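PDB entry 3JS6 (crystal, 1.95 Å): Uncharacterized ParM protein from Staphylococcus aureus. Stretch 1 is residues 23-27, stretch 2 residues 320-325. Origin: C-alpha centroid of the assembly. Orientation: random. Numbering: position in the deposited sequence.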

ATOM      1  N   GLU A  23       6.118  -5.760  13.517  1.00 22.37           N
ATOM      2  CA  GLU A  23       6.001  -6.778  12.475  1.00 29.07           C
ATOM      3  C   GLU A  23       5.367  -6.207  11.208  1.00 27.07           C
ATOM      4  O   GLU A  23       4.431  -5.407  11.277  1.00 27.61           O
ATOM      5  CB  GLU A  23       5.137  -7.924  13.013  1.00 34.18           C
ATOM      6  CG  GLU A  23       5.860  -9.172  13.512  1.00 47.73           C
ATOM      7  CD  GLU A  23       7.199  -8.920  14.193  1.00 52.25           C
ATOM      8  OE1 GLU A  23       7.237  -8.396  15.335  1.00 51.05           O
ATOM      9  OE2 GLU A  23       8.225  -9.267  13.569  1.00 51.55           O
ATOM     10  N   LYS A  24       5.860  -6.602  10.040  1.00 23.21           N
ATOM     11  CA  LYS A  24       5.242  -6.090   8.827  1.00 24.86           C
ATOM     12  C   LYS A  24       5.344  -7.082   7.692  1.00 20.78           C
ATOM     13  O   LYS A  24       6.104  -8.021   7.786  1.00 22.19           O
ATOM     14  CB  LYS A  24       5.847  -4.725   8.442  1.00 29.16           C
ATOM     15  CG  LYS A  24       7.346  -4.703   8.252  1.00 34.81           C
ATOM     16  CD  LYS A  24       7.818  -3.264   8.023  1.00 44.21           C
ATOM     17  CE  LYS A  24       9.280  -3.201   7.614  1.00 47.56           C
ATOM     18  NZ  LYS A  24       9.690  -1.821   7.203  1.00 45.85           N
ATOM     19  N   PHE A  25       4.526  -6.904   6.653  1.00 20.50           N
ATOM     20  CA  PHE A  25       4.573  -7.785   5.491  1.00 21.45           C
ATOM     21  C   PHE A  25       4.169  -7.054   4.229  1.00 21.54           C
ATOM     22  O   PHE A  25       3.480  -6.040   4.291  1.00 22.25           O
ATOM     23  CB  PHE A  25       3.667  -9.030   5.690  1.00 25.72           C
ATOM     24  CG  PHE A  25       2.181  -8.753   5.572  1.00 23.61           C
ATOM     25  CD1 PHE A  25       1.583  -8.548   4.324  1.00 16.12           C
ATOM     26  CD2 PHE A  25       1.380  -8.691   6.723  1.00 22.15           C
ATOM     27  CE1 PHE A  25       0.219  -8.286   4.208  1.00 23.40           C
ATOM     28  CE2 PHE A  25       0.022  -8.429   6.632  1.00 24.12           C
ATOM     29  CZ  PHE A  25      -0.570  -8.224   5.366  1.00 32.07           C
ATOM     30  N   VAL A  26       4.634  -7.553   3.082  1.00 20.79           N
ATOM     31  CA  VAL A  26       4.265  -7.006   1.782  1.00 21.75           C
ATOM     32  C   VAL A  26       4.190  -8.261   0.891  1.00 18.66           C
ATOM     33  O   VAL A  26       5.145  -8.992   0.754  1.00 23.71           O
ATOM     34  CB  VAL A  26       5.276  -5.935   1.264  1.00 23.14           C
ATOM     35  CG1 VAL A  26       6.716  -6.466   1.300  1.00 25.09           C
ATOM     36  CG2 VAL A  26       4.842  -5.481  -0.156  1.00 18.55           C
ATOM     37  N   ILE A  27       2.995  -8.523   0.376  1.00 20.39           N
ATOM     38  CA  ILE A  27       2.682  -9.726  -0.393  1.00 21.55           C
ATOM     39  C   ILE A  27       1.811  -9.339  -1.566  1.00 25.61           C
ATOM     40  O   ILE A  27       0.962  -8.440  -1.439  1.00 21.74           O
ATOM     41  CB  ILE A  27       1.882 -10.706   0.533  1.00 23.99           C
ATOM     42  CG1 ILE A  27       2.761 -11.084   1.737  1.00 27.60           C
ATOM     43  CG2 ILE A  27       1.398 -11.951  -0.239  1.00 20.27           C
ATOM     44  CD1 ILE A  27       2.010 -11.730   2.904  1.00 20.04           C
TER
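Stretch 2 320-325: DDSQFS

How does stretch 2 lie on stretch 1? Residues 23-27 form an extended strand, with phi and psi in the beta region throughout, while residues 320-325 begin as irregular chain and curl into tight turns. Stretch 2 runs roughly crosswise to the strand. D321 has positive phi (46/60), an unusual value for a residue with a side chain, and S322 and Q323 then take helix-like angles. The turn is fastened by a backbone hydrogen bond from F324 N to D321 O at 2.8 Å, and another follows from S325 N to S322 O at 3.2 Å. No strand-to-strand pairing is made: the nearest CA atoms across the contact, those of V26 and Q323, are 8.2 Å apart, and no hydrogen bond joins the two stretches. The contact is made largely through side chains, with the aromatic ring of F324 as its main piece.

What does the beginning of the strand contribute? E23 takes no part, its side chain lying out of reach of stretch 2, but K24 points its CA-to-CB bond toward the other stretch and sends out a long chain, p at chi1 and t at the three angles that follow. This straight chain runs over one face of the F324 ring. K24 CD lies 3.9 Å from the centroid of the F324 ring and almost exactly on the ring normal, a CH-pi contact in which the aliphatic part of the lysine covers the aromatic surface. The charged end has moved off centre: K24 NZ is 4.3 Å from the same F324 centroid, 34° off the normal, giving an off-centre cation-pi interaction. From there the ammonium also faces an acid, with K24 NZ and D321 OD2 3.8 Å apart in a long salt bridge. Both partners of this charge pair retain some exposure, whereas F324 is buried.

Does F25 meet the ring with its own side chain? It does not. Its CA-to-CB bond points away from stretch 2, as the alternation of an extended strand leads one to expect between K24 and V26, and its side chain makes no contact with stretch 2. The backbone makes the contact instead: F25 O approaches F324 CE2 at 3.3 Å, at the edge of the ring and near its plane. A carbonyl oxygen is well placed there, since the hydrogens on an aromatic rim carry a slight positive charge.

What closes the contact at the far end? V26 again points toward stretch 2, and its chi1 is p. V26 CB packs against F324 CZ at 3.7 Å, an apolar contact that meets the ring obliquely. Beside it, the side chain of Q323 reaches the valine more loosely. I27 is buried but lies beyond reach of stretch 2. In all, 249 Å² of surface is buried between the stretches, counting both sides, and F324 has the largest share of any residue.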

ATOM      1  N   ASP A 320      12.379   6.308   3.797  1.00 37.20           N
ATOM      2  CA  ASP A 320      12.988   4.989   3.553  1.00 35.15           C
ATOM      3  C   ASP A 320      11.841   3.984   3.429  1.00 35.74           C
ATOM      4  O   ASP A 320      10.774   4.204   3.985  1.00 38.60           O
ATOM      5  CB  ASP A 320      13.887   4.554   4.714  1.00 43.12           C
ATOM      6  CG  ASP A 320      15.291   5.134   4.626  1.00 54.35           C
ATOM      7  OD1 ASP A 320      15.947   4.970   3.572  1.00 50.71           O
ATOM      8  OD2 ASP A 320      15.739   5.744   5.622  1.00 57.08           O
ATOM      9  N   ASP A 321      12.070   2.880   2.722  1.00 35.55           N
ATOM     10  CA  ASP A 321      11.045   1.860   2.510  1.00 35.41           C
ATOM     11  C   ASP A 321       9.725   2.492   2.111  1.00 36.79           C
ATOM     12  O   ASP A 321       8.724   2.337   2.816  1.00 36.46           O
ATOM     13  CB  ASP A 321      10.835   1.017   3.763  1.00 39.68           C
ATOM     14  CG  ASP A 321      11.684  -0.240   3.769  1.00 57.93           C
ATOM     15  OD1 ASP A 321      12.925  -0.118   3.864  1.00 63.48           O
ATOM     16  OD2 ASP A 321      11.109  -1.353   3.674  1.00 63.40           O
ATOM     17  N   SER A 322       9.735   3.205   0.987  1.00 31.74           N
ATOM     18  CA  SER A 322       8.545   3.872   0.468  1.00 31.02           C
ATOM     19  C   SER A 322       7.335   2.931   0.382  1.00 19.77           C
ATOM     20  O   SER A 322       6.194   3.381   0.456  1.00 20.69           O
ATOM     21  CB  SER A 322       8.824   4.459  -0.924  1.00 28.19           C
ATOM     22  OG  SER A 322       9.793   5.490  -0.881  1.00 39.10           O
ATOM     23  N   GLN A 323       7.569   1.635   0.231  1.00 23.54           N
ATOM     24  CA  GLN A 323       6.454   0.698   0.140  1.00 29.01           C
ATOM     25  C   GLN A 323       5.613   0.715   1.421  1.00 23.21           C
ATOM     26  O   GLN A 323       4.400   0.517   1.372  1.00 25.45           O
ATOM     27  CB  GLN A 323       6.965  -0.726  -0.133  1.00 40.13           C
ATOM     28  CG  GLN A 323       7.993  -1.204   0.887  1.00 52.13           C
ATOM     29  CD  GLN A 323       8.765  -2.446   0.452  1.00 53.75           C
ATOM     30  OE1 GLN A 323       9.756  -2.825   1.091  1.00 51.54           O
ATOM     31  NE2 GLN A 323       8.313  -3.087  -0.628  1.00 44.78           N
ATOM     32  N   PHE A 324       6.249   0.960   2.559  1.00 20.52           N
ATOM     33  CA  PHE A 324       5.518   0.999   3.827  1.00 21.54           C
ATOM     34  C   PHE A 324       5.063   2.395   4.326  1.00 27.04           C
ATOM     35  O   PHE A 324       4.483   2.522   5.422  1.00 18.91           O
ATOM     36  CB  PHE A 324       6.352   0.287   4.889  1.00 21.65           C
ATOM     37  CG  PHE A 324       6.484  -1.205   4.647  1.00 22.94           C
ATOM     38  CD1 PHE A 324       7.664  -1.749   4.138  1.00 29.18           C
ATOM     39  CD2 PHE A 324       5.408  -2.048   4.892  1.00 23.52           C
ATOM     40  CE1 PHE A 324       7.770  -3.132   3.872  1.00 32.83           C
ATOM     41  CE2 PHE A 324       5.496  -3.434   4.631  1.00 29.04           C
ATOM     42  CZ  PHE A 324       6.682  -3.972   4.119  1.00 30.73           C
ATOM     43  N   SER A 325       5.314   3.430   3.532  1.00 24.25           N
ATOM     44  CA  SER A 325       4.932   4.797   3.911  1.00 27.51           C
ATOM     45  C   SER A 325       3.465   4.950   4.281  1.00 28.21           C
ATOM     46  O   SER A 325       3.152   5.550   5.309  1.00 27.42           O
ATOM     47  CB  SER A 325       5.251   5.799   2.791  1.00 25.95           C
ATOM     48  OG  SER A 325       6.569   6.300   2.911  1.00 50.65           O
TER